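Local coordinates for probable branched-chain amino acid ABC transporter, amino acid binding protein (Thermus thermophilus, PDB 3LKB), which binds valine and probably delivers it and other branched-chain amino acids to an ABC transporter for uptake, at residues T101-M106 with I119-T124; A86-K91 with I108-P113; N289-A294 with P331-S336; L93-R98 with N115-F120; V321-P326 with I343-S348. The protein carries 2 engineered substitutions. One frame throughout, in Å; residues are numbered along the deposited sequence.

Contact 1: residues T101-M106 with I119-T124; sequences TIPASM and IFLPTT. With VAL (valine), chain C.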
# COMPACT_ATOMS: atom_id res chain seq x y z
N THR A 101 18.42 -13.65 -11.60
CA THR A 101 17.58 -12.58 -11.09
C THR A 101 16.39 -12.49 -11.96
O THR A 101 16.54 -12.34 -13.19
CB THR A 101 18.33 -11.25 -11.14
OG1 THR A 101 19.36 -11.32 -10.16
CG2 THR A 101 17.45 -10.05 -10.83
N ILE A 102 15.21 -12.61 -11.36
CA ILE A 102 13.98 -12.55 -12.13
C ILE A 102 13.25 -11.29 -11.71
O ILE A 102 12.70 -11.24 -10.61
CB ILE A 102 13.11 -13.78 -11.83
CG1 ILE A 102 13.93 -15.04 -12.10
CG2 ILE A 102 11.79 -13.70 -12.61
CD1 ILE A 102 13.29 -16.36 -11.55
N PRO A 103 13.25 -10.25 -12.57
CA PRO A 103 12.63 -8.96 -12.26
C PRO A 103 11.13 -8.84 -12.62
O PRO A 103 10.67 -9.43 -13.59
CB PRO A 103 13.43 -7.97 -13.12
CG PRO A 103 14.42 -8.76 -13.89
CD PRO A 103 13.99 -10.18 -13.84
N ALA A 104 10.40 -8.08 -11.81
CA ALA A 104 9.09 -7.54 -12.20
C ALA A 104 9.22 -6.50 -13.30
O ALA A 104 8.31 -6.31 -14.06
CB ALA A 104 8.41 -6.91 -10.99
N SER A 105 10.33 -5.77 -13.32
CA SER A 105 10.60 -4.83 -14.36
C SER A 105 10.71 -5.61 -15.67
O SER A 105 11.40 -6.64 -15.74
CB SER A 105 11.97 -4.17 -14.13
OG SER A 105 12.39 -3.49 -15.31
N MET A 106 10.11 -5.09 -16.72
CA MET A 106 10.21 -5.73 -18.02
C MET A 106 11.06 -4.85 -18.98
O MET A 106 10.79 -4.72 -20.19
CB MET A 106 8.80 -6.00 -18.50
CG MET A 106 7.83 -6.55 -17.33
SD MET A 106 6.14 -6.47 -17.87
CE MET A 106 5.45 -7.60 -16.67
N ILE A 119 20.21 -12.31 -15.78
CA ILE A 119 18.92 -11.66 -15.57
C ILE A 119 17.91 -12.25 -16.50
O ILE A 119 18.16 -12.32 -17.71
CB ILE A 119 19.08 -10.18 -15.84
CG1 ILE A 119 20.11 -9.62 -14.83
CG2 ILE A 119 17.69 -9.48 -15.85
CD1 ILE A 119 20.52 -8.19 -15.10
N PHE A 120 16.78 -12.71 -15.97
CA PHE A 120 15.79 -13.36 -16.83
C PHE A 120 14.43 -12.73 -16.70
O PHE A 120 13.87 -12.72 -15.63
CB PHE A 120 15.70 -14.87 -16.54
CG PHE A 120 16.96 -15.59 -16.81
CD1 PHE A 120 17.95 -15.68 -15.83
CD2 PHE A 120 17.19 -16.15 -18.05
CE1 PHE A 120 19.17 -16.30 -16.12
CE2 PHE A 120 18.38 -16.82 -18.34
CZ PHE A 120 19.37 -16.90 -17.37
N LEU A 121 13.93 -12.21 -17.82
CA LEU A 121 12.64 -11.56 -17.91
C LEU A 121 11.56 -12.62 -18.05
O LEU A 121 11.66 -13.46 -18.95
CB LEU A 121 12.65 -10.64 -19.13
CG LEU A 121 12.91 -9.17 -18.87
CD1 LEU A 121 13.84 -8.95 -17.71
CD2 LEU A 121 13.38 -8.43 -20.08
N PRO A 122 10.55 -12.63 -17.15
CA PRO A 122 9.51 -13.64 -17.25
C PRO A 122 8.65 -13.41 -18.48
O PRO A 122 8.19 -14.37 -19.05
CB PRO A 122 8.67 -13.42 -15.98
CG PRO A 122 9.54 -12.78 -15.05
CD PRO A 122 10.42 -11.86 -15.90
N THR A 123 8.47 -12.14 -18.89
CA THR A 123 7.61 -11.86 -20.07
C THR A 123 8.17 -10.82 -21.03
O THR A 123 9.25 -10.29 -20.84
CB THR A 123 6.17 -11.41 -19.68
OG1 THR A 123 6.16 -10.02 -19.27
CG2 THR A 123 5.55 -12.29 -18.61
N THR A 124 7.39 -10.50 -22.06
CA THR A 124 7.78 -9.45 -23.00
C THR A 124 8.19 -8.13 -22.33
O THR A 124 7.81 -7.85 -21.19
CB THR A 124 6.65 -9.13 -23.99
OG1 THR A 124 5.47 -8.69 -23.26
CG2 THR A 124 6.36 -10.38 -24.86
N VAL C . 6.96 -0.57 -11.85
CA VAL C . 7.96 -1.44 -12.59
C VAL C . 8.48 -2.59 -11.80
O VAL C . 7.86 -3.62 -11.95
CB VAL C . 9.19 -0.70 -13.06
CG1 VAL C . 10.01 -0.24 -11.95
CG2 VAL C . 9.94 -1.57 -13.85
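Phe120 meets Thr101 through its backbone, while its ring turns to other partners. The ring stacks with that of His350 and meets Phe345 edge-to-face; Thr101 O approaches it obliquely. Phe120 N donates to Thr101 O at 2.8 Å, nearly straight (171°) and close to the C=O axis. This bond belongs to a single beta bridge between Thr101 and Ile119.

Two proline rings lie in the contact. Pro103 CD lies 3.1 Å from Phe120 O. Pro103 CG touches both Ile119 CG2 and Leu121 CD1, each 3.9 Å away. Both of these side chains cross the Pro103 ring at about a right angle. Pro122 approaches from the other segment. Ile102 CG2, anti to the backbone N, is the branch that meets Pro122 CG, at 3.4 Å. An alanine here in place of Pro103 keeps CB but loses CG and CD, and would probably open a gap beside Ile119 CG2 and Leu121 CD1.

Farther on, Met106 CB packs 3.4 Å from Thr124 O. Met106 lies extended beyond CG, and its CE comes 3.6 Å from Thr123 OG1. Segment 101-106 also lines the valine pocket with Ala104 and Ser105. Ser105 CB lies 3.3 Å from CG2 of the bound valine. Ser105 OG has partners in Thr84 OG1 and His107 N. The buried contact is thus mainly apolar, with one backbone bond across it.

Contact 2: residues A86-K91 with I108-P113; sequences ANLQLK and IELIDP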
# COMPACT_ATOMS: atom_id res chain seq x y z
N ALA A 86 16.40 0.18 -9.90
CA ALA A 86 17.16 -0.64 -8.97
C ALA A 86 17.91 -1.72 -9.71
O ALA A 86 19.12 -1.88 -9.49
CB ALA A 86 16.24 -1.26 -7.89
N ASN A 87 17.22 -2.44 -10.59
CA ASN A 87 17.86 -3.47 -11.40
C ASN A 87 18.98 -2.93 -12.25
O ASN A 87 20.05 -3.55 -12.29
CB ASN A 87 16.85 -4.19 -12.29
CG ASN A 87 16.05 -5.23 -11.54
OD1 ASN A 87 14.99 -4.94 -10.97
ND2 ASN A 87 16.51 -6.45 -11.57
N LEU A 88 18.77 -1.80 -12.94
CA LEU A 88 19.91 -1.14 -13.66
C LEU A 88 21.15 -0.93 -12.78
O LEU A 88 22.25 -1.28 -13.17
CB LEU A 88 19.47 0.19 -14.27
CG LEU A 88 18.57 -0.10 -15.49
CD1 LEU A 88 17.81 1.15 -15.97
CD2 LEU A 88 19.46 -0.64 -16.61
N GLN A 89 20.95 -0.43 -11.57
CA GLN A 89 21.99 -0.09 -10.64
C GLN A 89 22.71 -1.34 -10.13
O GLN A 89 23.91 -1.33 -9.99
CB GLN A 89 21.31 0.62 -9.46
CG GLN A 89 22.07 1.76 -9.00
CD GLN A 89 21.40 2.58 -7.89
OE1 GLN A 89 21.32 2.14 -6.73
NE2 GLN A 89 20.99 3.81 -8.25
N LEU A 90 21.97 -2.40 -9.81
CA LEU A 90 22.55 -3.68 -9.37
C LEU A 90 23.13 -4.61 -10.44
O LEU A 90 23.74 -5.62 -10.06
CB LEU A 90 21.49 -4.50 -8.63
CG LEU A 90 20.80 -3.63 -7.59
CD1 LEU A 90 19.76 -4.46 -6.98
CD2 LEU A 90 21.83 -3.26 -6.57
N LYS A 91 22.92 -4.33 -11.73
CA LYS A 91 23.45 -5.22 -12.80
C LYS A 91 24.94 -5.60 -12.60
O LYS A 91 25.28 -6.79 -12.57
CB LYS A 91 23.22 -4.66 -14.22
CG LYS A 91 21.82 -4.87 -14.82
CD LYS A 91 21.72 -4.23 -16.23
CE LYS A 91 22.15 -5.24 -17.34
NZ LYS A 91 22.13 -4.65 -18.73
N ILE A 108 13.86 -3.99 -21.41
CA ILE A 108 14.75 -4.82 -22.24
C ILE A 108 16.26 -4.62 -21.97
O ILE A 108 17.09 -5.56 -22.09
CB ILE A 108 14.46 -4.62 -23.71
CG1 ILE A 108 15.11 -5.72 -24.52
CG2 ILE A 108 14.88 -3.19 -24.18
CD1 ILE A 108 14.46 -7.11 -24.34
N GLU A 109 16.60 -3.39 -21.59
CA GLU A 109 17.97 -3.01 -21.27
C GLU A 109 18.60 -3.93 -20.20
O GLU A 109 19.83 -4.11 -20.14
CB GLU A 109 17.99 -1.51 -20.86
CG GLU A 109 19.36 -0.92 -20.52
CD GLU A 109 20.40 -1.14 -21.63
OE1 GLU A 109 20.01 -1.11 -22.85
OE2 GLU A 109 21.60 -1.33 -21.29
N LEU A 110 17.75 -4.51 -19.35
CA LEU A 110 18.22 -5.41 -18.31
C LEU A 110 18.88 -6.66 -18.85
O LEU A 110 19.79 -7.15 -18.20
CB LEU A 110 17.08 -5.82 -17.38
CG LEU A 110 16.37 -4.69 -16.61
CD1 LEU A 110 15.33 -5.27 -15.61
CD2 LEU A 110 17.36 -3.73 -15.94
N ILE A 111 18.42 -7.18 -19.99
CA ILE A 111 19.01 -8.39 -20.57
C ILE A 111 19.94 -8.05 -21.76
O ILE A 111 20.35 -8.93 -22.48
CB ILE A 111 17.97 -9.49 -20.92
CG1 ILE A 111 16.78 -8.95 -21.69
CG2 ILE A 111 17.36 -10.09 -19.64
CD1 ILE A 111 16.75 -9.23 -23.10
N ASP A 112 20.26 -6.76 -21.94
CA ASP A 112 21.23 -6.31 -22.94
C ASP A 112 22.59 -6.11 -22.28
O ASP A 112 22.64 -5.89 -21.09
CB ASP A 112 20.80 -5.00 -23.58
CG ASP A 112 19.70 -5.19 -24.63
OD1 ASP A 112 19.32 -6.34 -24.99
OD2 ASP A 112 19.20 -4.14 -25.09
N PRO A 113 23.68 -6.26 -23.05
CA PRO A 113 25.05 -6.17 -22.53
C PRO A 113 25.37 -4.77 -22.10
O PRO A 113 24.75 -3.83 -22.59
CB PRO A 113 25.92 -6.53 -23.74
CG PRO A 113 24.98 -6.52 -24.91
CD PRO A 113 23.65 -6.85 -24.40
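Lys91 reaches out of its helix and puts its amine among backbone carbonyls of the facing loop. Lys91 NZ donates to Asp112 O at 2.7 Å and to Glu109 O at 2.8 Å. The bond to Glu109 O lies in the carbonyl plane; the donor to Asp112 O is tilted 18° from that plane. Pro114 O takes a third bond from the same amine. The chain is bent at chi3 (89°), which sets CE 3.2 Å from Leu110 O. The Glu109 carboxylate is near but makes no salt bridge, with OE2 4.2 Å from Lys91 NZ.

Beside the lysine, Leu110 packs onto the helix. Its CD2 lies 3.7 Å from Asn87 CB and 3.8 Å from Leu88 CD2. It crosses both side chains at about a right angle. Leu88 CD2 also touches Glu109 CG, at 3.9 Å.

In the next shell, Leu110 and Asn87 both rest on Pro103 of strand 101-103. Ile119 packs against Lys91.

Three carbonyls around one buried amine are consistent with a charged ammonium group. The positive charge would be offset mainly by carbonyl dipoles, with some help from Glu109. Through Glu109, Asp112 and Pro114 the lysine ties this loop to helix 84-97.

Contact 3: residues N289-A294 with P331-S336; sequences NGMLAA and PGFAVS. Engineered in segment 289-294: Ala293 (natural residue Val).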
# COMPACT_ATOMS: atom_id res chain seq x y z
N ASN A 289 1.31 -11.86 -12.01
CA ASN A 289 2.69 -11.51 -12.37
C ASN A 289 3.71 -11.97 -11.31
O ASN A 289 4.67 -12.65 -11.63
CB ASN A 289 2.72 -9.99 -12.56
CG ASN A 289 4.00 -9.48 -13.20
OD1 ASN A 289 4.91 -10.25 -13.54
ND2 ASN A 289 4.08 -8.14 -13.35
N GLY A 290 3.47 -11.63 -10.05
CA GLY A 290 4.28 -12.16 -8.94
C GLY A 290 4.26 -13.67 -8.81
O GLY A 290 5.27 -14.29 -8.46
N MET A 291 3.12 -14.27 -9.08
CA MET A 291 3.01 -15.71 -8.92
C MET A 291 3.85 -16.39 -10.02
O MET A 291 4.52 -17.41 -9.78
CB MET A 291 1.53 -16.16 -8.96
CG MET A 291 1.35 -17.60 -8.50
SD MET A 291 -0.35 -18.06 -8.07
CE MET A 291 -0.37 -17.01 -6.62
N LEU A 292 3.85 -15.82 -11.21
CA LEU A 292 4.70 -16.40 -12.25
C LEU A 292 6.19 -16.30 -11.84
O LEU A 292 6.92 -17.27 -11.92
CB LEU A 292 4.42 -15.75 -13.63
CG LEU A 292 5.39 -16.10 -14.75
CD1 LEU A 292 5.25 -17.60 -15.08
CD2 LEU A 292 5.25 -15.21 -16.04
N ALA A 293 6.63 -15.14 -11.35
CA ALA A 293 8.01 -14.97 -10.97
C ALA A 293 8.38 -15.95 -9.86
O ALA A 293 9.42 -16.62 -9.96
CB ALA A 293 8.25 -13.57 -10.50
N ALA A 294 7.57 -16.04 -8.80
CA ALA A 294 7.87 -16.99 -7.73
C ALA A 294 7.82 -18.44 -8.25
O ALA A 294 8.65 -19.27 -7.87
CB ALA A 294 6.90 -16.83 -6.59
N PRO A 331 3.31 -23.21 -16.50
CA PRO A 331 2.33 -23.14 -15.39
C PRO A 331 0.92 -22.62 -15.81
O PRO A 331 -0.02 -22.77 -15.07
CB PRO A 331 2.99 -22.18 -14.41
CG PRO A 331 3.80 -21.23 -15.34
CD PRO A 331 4.26 -22.07 -16.50
N GLY A 332 0.77 -22.05 -17.01
CA GLY A 332 -0.49 -21.45 -17.42
C GLY A 332 -0.71 -20.04 -16.89
O GLY A 332 -1.81 -19.64 -16.66
N PHE A 333 0.35 -19.26 -16.69
CA PHE A 333 0.15 -17.86 -16.26
C PHE A 333 0.16 -16.86 -17.41
O PHE A 333 -0.58 -15.86 -17.39
CB PHE A 333 1.15 -17.42 -15.21
CG PHE A 333 0.95 -18.08 -13.90
CD1 PHE A 333 -0.24 -17.91 -13.22
CD2 PHE A 333 1.94 -18.85 -13.35
CE1 PHE A 333 -0.43 -18.49 -11.97
CE2 PHE A 333 1.76 -19.45 -12.11
CZ PHE A 333 0.59 -19.28 -11.43
N ALA A 334 0.99 -17.15 -18.41
CA ALA A 334 1.16 -16.27 -19.54
C ALA A 334 0.82 -17.03 -20.78
O ALA A 334 0.88 -18.26 -20.79
CB ALA A 334 2.63 -15.77 -19.62
N VAL A 335 0.51 -16.28 -21.84
CA VAL A 335 0.13 -16.83 -23.12
C VAL A 335 1.33 -17.47 -23.84
O VAL A 335 2.46 -17.26 -23.44
CB VAL A 335 -0.49 -15.72 -24.01
CG1 VAL A 335 -1.69 -15.15 -23.37
CG2 VAL A 335 0.52 -14.61 -24.32
N SER A 336 1.08 -18.28 -24.86
CA SER A 336 2.15 -18.79 -25.70
C SER A 336 1.78 -18.63 -27.19
O SER A 336 0.58 -18.60 -27.55
CB SER A 336 2.48 -20.24 -25.33
OG SER A 336 1.32 -21.03 -25.30
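Met291 and Phe333 cross at about a right angle, with Met291 CG 3.5 Å from Phe333 CZ. Met291 CG is anti to the backbone N (chi1 -167°), which brings it to that end of the ring. The sulfur makes a Met-aromatic contact: Met291 SD lies 4.8 Å from the centroid of the Phe333 ring. It stands oblique to the ring, 64° off the normal.

Leu292 and Phe333 instead slide past each other in opposite directions. Leu292 CD1 is 3.9 Å from Phe333 CD2. Over one face of the ring lies Leu292 N, offset toward the rim. The contact holds the long loop between helix 313-321 and strand 357-362 against helix 285-308 of the periplasmic binding protein fold.

A Phe333 shortened to an alanine here would probably open a gap beside Leu292 CD1 and leave the Met291 thioether without its aromatic partner. Leu292 crosses Pro331 obliquely, with its CD1 3.9 Å from Pro331 CG. Its other branch, Leu292 CD2, is 4.5 Å from Ala334 CB. The loop has support of its own: the Glu342 carboxylate accepts bonds from the backbone N atoms of Gly332, Phe333 and Ala334.

Contact 4: residues L93-R98 with N115-F120; sequences LIQELR and NNDYIF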
# COMPACT_ATOMS: atom_id res chain seq x y z
N LEU A 93 26.77 -5.80 -9.96
CA LEU A 93 26.91 -6.65 -8.80
C LEU A 93 26.24 -8.03 -9.04
O LEU A 93 26.78 -9.07 -8.63
CB LEU A 93 26.32 -5.94 -7.60
CG LEU A 93 26.44 -6.56 -6.22
CD1 LEU A 93 27.92 -6.81 -5.88
CD2 LEU A 93 25.81 -5.54 -5.25
N ILE A 94 25.09 -8.02 -9.71
CA ILE A 94 24.43 -9.29 -10.04
C ILE A 94 25.34 -10.20 -10.88
O ILE A 94 25.51 -11.36 -10.59
CB ILE A 94 23.07 -9.07 -10.76
CG1 ILE A 94 22.10 -8.32 -9.83
CG2 ILE A 94 22.50 -10.42 -11.26
CD1 ILE A 94 20.75 -8.07 -10.34
N GLN A 95 25.87 -9.62 -11.95
CA GLN A 95 26.88 -10.20 -12.80
C GLN A 95 28.09 -10.71 -11.99
O GLN A 95 28.53 -11.86 -12.18
CB GLN A 95 27.32 -9.17 -13.86
CG GLN A 95 28.31 -9.69 -14.93
CD GLN A 95 27.67 -10.68 -15.90
OE1 GLN A 95 26.44 -10.64 -16.15
NE2 GLN A 95 28.50 -11.59 -16.44
N GLU A 96 28.62 -9.88 -11.09
CA GLU A 96 29.86 -10.26 -10.33
C GLU A 96 29.61 -11.48 -9.48
O GLU A 96 30.36 -12.42 -9.50
CB GLU A 96 30.39 -9.11 -9.45
CG GLU A 96 31.53 -9.52 -8.45
CD GLU A 96 31.97 -8.37 -7.52
OE1 GLU A 96 32.10 -7.20 -7.98
OE2 GLU A 96 32.18 -8.64 -6.30
N LEU A 97 28.50 -11.49 -8.77
CA LEU A 97 28.25 -12.65 -7.94
C LEU A 97 27.42 -13.75 -8.60
O LEU A 97 27.08 -14.72 -7.94
CB LEU A 97 27.69 -12.22 -6.57
CG LEU A 97 26.49 -11.31 -6.53
CD1 LEU A 97 25.31 -12.21 -6.63
CD2 LEU A 97 26.45 -10.52 -5.23
N ARG A 98 27.12 -13.60 -9.89
CA ARG A 98 26.45 -14.64 -10.65
C ARG A 98 25.14 -15.16 -10.01
O ARG A 98 24.90 -16.35 -9.96
CB ARG A 98 27.38 -15.85 -10.85
CG ARG A 98 28.76 -15.53 -11.38
CD ARG A 98 29.60 -16.77 -11.48
NE ARG A 98 30.99 -16.48 -11.84
CZ ARG A 98 31.46 -16.42 -13.10
NH1 ARG A 98 30.68 -16.61 -14.16
NH2 ARG A 98 32.75 -16.15 -13.30
N ASN A 115 26.81 -7.13 -18.48
CA ASN A 115 26.32 -7.54 -17.16
C ASN A 115 24.92 -8.15 -17.20
O ASN A 115 24.11 -7.97 -16.30
CB ASN A 115 26.40 -6.38 -16.14
CG ASN A 115 27.83 -5.87 -15.92
OD1 ASN A 115 28.77 -6.65 -15.91
ND2 ASN A 115 27.98 -4.54 -15.75
N ASN A 116 24.66 -8.90 -18.27
CA ASN A 116 23.34 -9.45 -18.57
C ASN A 116 23.25 -10.99 -18.53
O ASN A 116 22.19 -11.55 -18.83
CB ASN A 116 22.89 -8.95 -19.95
CG ASN A 116 23.77 -9.47 -21.11
OD1 ASN A 116 23.27 -9.82 -22.17
ND2 ASN A 116 25.09 -9.49 -20.91
N ASP A 117 24.32 -11.69 -18.14
CA ASP A 117 24.27 -13.14 -18.21
C ASP A 117 23.27 -13.80 -17.24
O ASP A 117 22.76 -14.91 -17.51
CB ASP A 117 25.66 -13.73 -18.01
CG ASP A 117 26.66 -13.33 -19.11
OD1 ASP A 117 26.28 -13.16 -20.31
OD2 ASP A 117 27.87 -13.21 -18.74
N TYR A 118 22.95 -13.10 -16.14
CA TYR A 118 22.11 -13.69 -15.06
C TYR A 118 20.72 -13.10 -14.83
O TYR A 118 20.09 -13.38 -13.82
CB TYR A 118 22.87 -13.65 -13.73
CG TYR A 118 24.16 -14.39 -13.86
CD1 TYR A 118 25.35 -13.71 -14.10
CD2 TYR A 118 24.17 -15.79 -13.86
CE1 TYR A 118 26.52 -14.39 -14.27
CE2 TYR A 118 25.32 -16.50 -14.04
CZ TYR A 118 26.51 -15.78 -14.24
OH TYR A 118 27.70 -16.46 -14.38
N ILE A 119 20.21 -12.31 -15.78
CA ILE A 119 18.92 -11.66 -15.57
C ILE A 119 17.91 -12.25 -16.50
O ILE A 119 18.16 -12.32 -17.71
CB ILE A 119 19.08 -10.18 -15.84
CG1 ILE A 119 20.11 -9.62 -14.83
CG2 ILE A 119 17.69 -9.48 -15.85
CD1 ILE A 119 20.52 -8.19 -15.10
N PHE A 120 16.78 -12.71 -15.97
CA PHE A 120 15.79 -13.36 -16.83
C PHE A 120 14.43 -12.73 -16.70
O PHE A 120 13.87 -12.72 -15.63
CB PHE A 120 15.70 -14.87 -16.54
CG PHE A 120 16.96 -15.59 -16.81
CD1 PHE A 120 17.95 -15.68 -15.83
CD2 PHE A 120 17.19 -16.15 -18.05
CE1 PHE A 120 19.17 -16.30 -16.12
CE2 PHE A 120 18.38 -16.82 -18.34
CZ PHE A 120 19.37 -16.90 -17.37
O HOH W 1 23.83 -10.51 -14.99
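Ile94 slides past Tyr118 in the opposite direction, with CG2 4.1 Å from Tyr118 CB. The same methyl also faces Ile119.

Gln95 comes next and uses both ends of its amide. A bend at chi2 (70°) swings CD toward the loop. Gln95 OE1 accepts from Asp117 N at 3.1 Å, on a lone pair in the carbonyl plane. A water also donates to OE1; it donates to Asn115 O as well and accepts from Tyr118 N. Gln95 NE2 donates to Asp117 OD2 at 2.9 Å, from above the carboxylate plane. These bonds should fix the rotation of the amide. Gln95 CG lies 3.2 Å from Asn115 OD1.

Arg98 lies across Tyr118. Arg98 CA stands 3.6 Å from the centroid of the Tyr118 ring, over its centre, in a CH-pi contact. Asp117 CB is on the opposite face. The arginine chain is extended from CG to NE, and Arg98 NH1 donates to Tyr118 OH at 3.0 Å. The guanidinium and ring planes are 87° apart.

Arg98 has positive phi and forms a Schellman motif. The arrangement is a helix C-terminus packed on the type I turn Asn116-Ile119.

Contact 5: residues V321-P326 with I343-S348; sequences VGMNGP and IDFTKS. With NA (sodium ion), chain E.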
# COMPACT_ATOMS: atom_id res chain seq x y z
N VAL A 321 18.53 -22.24 -17.72
CA VAL A 321 18.99 -22.25 -19.12
C VAL A 321 18.75 -23.57 -19.80
O VAL A 321 18.92 -23.68 -21.01
CB VAL A 321 20.51 -21.85 -19.30
CG1 VAL A 321 20.82 -20.48 -18.72
CG2 VAL A 321 21.44 -22.86 -18.66
N GLY A 322 18.38 -24.59 -19.03
CA GLY A 322 17.87 -25.84 -19.60
C GLY A 322 16.34 -25.89 -19.71
O GLY A 322 15.77 -26.93 -20.11
N MET A 323 15.66 -24.79 -19.35
CA MET A 323 14.18 -24.72 -19.31
C MET A 323 13.64 -24.37 -20.70
O MET A 323 13.13 -23.25 -20.91
CB MET A 323 13.75 -23.68 -18.27
CG MET A 323 12.32 -23.73 -17.71
SD MET A 323 12.05 -22.39 -16.44
CE MET A 323 12.51 -23.24 -14.96
N ASN A 324 13.79 -25.31 -21.64
CA ASN A 324 13.35 -25.10 -23.03
C ASN A 324 12.90 -26.36 -23.76
O ASN A 324 13.11 -27.49 -23.28
CB ASN A 324 14.44 -24.42 -23.84
CG ASN A 324 15.78 -25.09 -23.68
OD1 ASN A 324 15.98 -26.23 -24.11
ND2 ASN A 324 16.70 -24.41 -23.05
N GLY A 325 12.28 -26.15 -24.91
CA GLY A 325 11.69 -27.27 -25.68
C GLY A 325 10.61 -27.99 -24.89
O GLY A 325 9.76 -27.36 -24.27
N PRO A 326 10.61 -29.32 -24.94
CA PRO A 326 9.73 -30.18 -24.15
C PRO A 326 10.03 -30.06 -22.65
O PRO A 326 9.30 -30.60 -21.83
CB PRO A 326 10.13 -31.62 -24.58
CG PRO A 326 10.99 -31.46 -25.77
CD PRO A 326 11.49 -30.07 -25.86
N ILE A 343 6.95 -20.73 -20.78
CA ILE A 343 8.18 -20.20 -20.21
C ILE A 343 9.41 -20.97 -20.69
O ILE A 343 9.62 -22.09 -20.28
CB ILE A 343 8.16 -20.20 -18.66
CG1 ILE A 343 6.88 -19.55 -18.11
CG2 ILE A 343 9.40 -19.50 -18.13
CD1 ILE A 343 6.72 -18.06 -18.51
N ASP A 344 10.21 -20.36 -21.53
CA ASP A 344 11.41 -21.00 -22.02
C ASP A 344 12.58 -20.02 -22.10
O ASP A 344 12.42 -18.87 -22.58
CB ASP A 344 11.20 -21.77 -23.36
CG ASP A 344 10.71 -20.88 -24.52
OD1 ASP A 344 10.19 -19.73 -24.32
OD2 ASP A 344 10.84 -21.34 -25.67
N PHE A 345 13.72 -20.47 -21.55
CA PHE A 345 14.95 -19.71 -21.53
C PHE A 345 16.09 -20.57 -22.10
O PHE A 345 16.03 -21.80 -22.07
CB PHE A 345 15.33 -19.38 -20.08
CG PHE A 345 14.33 -18.52 -19.35
CD1 PHE A 345 14.15 -17.19 -19.69
CD2 PHE A 345 13.60 -19.03 -18.29
CE1 PHE A 345 13.25 -16.39 -19.02
CE2 PHE A 345 12.67 -18.22 -17.59
CZ PHE A 345 12.52 -16.91 -17.96
N THR A 346 17.13 -19.91 -22.59
CA THR A 346 18.36 -20.56 -22.90
C THR A 346 19.42 -19.56 -22.51
O THR A 346 19.10 -18.42 -22.17
CB THR A 346 18.55 -20.80 -24.43
OG1 THR A 346 18.74 -19.54 -25.09
CG2 THR A 346 17.40 -21.63 -25.06
N LYS A 347 20.69 -19.96 -22.63
CA LYS A 347 21.79 -19.03 -22.39
C LYS A 347 21.73 -17.74 -23.19
O LYS A 347 22.27 -16.72 -22.79
CB LYS A 347 23.12 -19.69 -22.66
CG LYS A 347 23.57 -20.44 -21.46
CD LYS A 347 23.51 -21.94 -21.68
CE LYS A 347 24.57 -22.68 -20.84
NZ LYS A 347 25.89 -21.98 -20.87
N SER A 348 21.06 -17.79 -24.34
CA SER A 348 21.06 -16.63 -25.22
C SER A 348 19.65 -16.04 -25.34
O SER A 348 19.46 -14.97 -25.92
CB SER A 348 21.61 -17.02 -26.59
OG SER A 348 20.71 -17.93 -27.18
NA NA E . 11.33 -17.60 -24.04
O HOH W 2 11.51 -23.68 -26.19
O HOH W 3 11.77 -17.46 -26.30
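Asn324 reaches across to the backbone of Phe345. Its CB is 3.5 Å from Phe345 O. CG sits between the backbone N and the carbonyl carbon (chi1 49°) and comes near Thr346 CG2; from there ND2 turns to Phe345 O. At the tip, Asn324 ND2 donates to Phe345 O at 2.9 Å, almost perfectly straight (177°). That bond lies in both the amide and carbonyl planes.

Beside it, Phe345 N donates to Met323 O at 2.9 Å, from above the carbonyl plane. Met323 SD lies 4.1 Å from Phe345 CD2, at the ring edge, a Met-aromatic contact. Val321 CG2 rests 3.8 Å from Lys347 CD.

Asp344 binds the sodium ion through its O at 2.2 Å and its OD1 at 2.4 Å. A water, Thr351 and Gly352 complete the site. Another water joins Asp344 OD2 to Gly325 N.

Both segments belong to the region between helix 313-321 and strand 357-362. Met323 packs on Glu299 and Arg303 of helix 285-308, and Phe345 on Ile320 of helix 313-321.

How the contacts relate
From the N terminus, contact 2 opens first and closes the loop 86-113. Contact 4 closes 93-120, so the two cross. Both tie helix 84-97 to the loop between strands 101-103 and 121-123. Contact 1 closes 101-124 and also crosses contact 2. It ends on the same part of the chain as contact 4, with Ile119 and Phe120 in common. Much later, contact 3 closes 289-336 and ties helix 285-308 to the loop before strand 357-362. Contact 5 closes 321-348 and crosses contact 3. Contact 1 touches all four others. Phe120 meets Phe345 and Val321 of contact 5, while Pro122 and Thr123 meet Leu292 of contact 3, tying the two groups together.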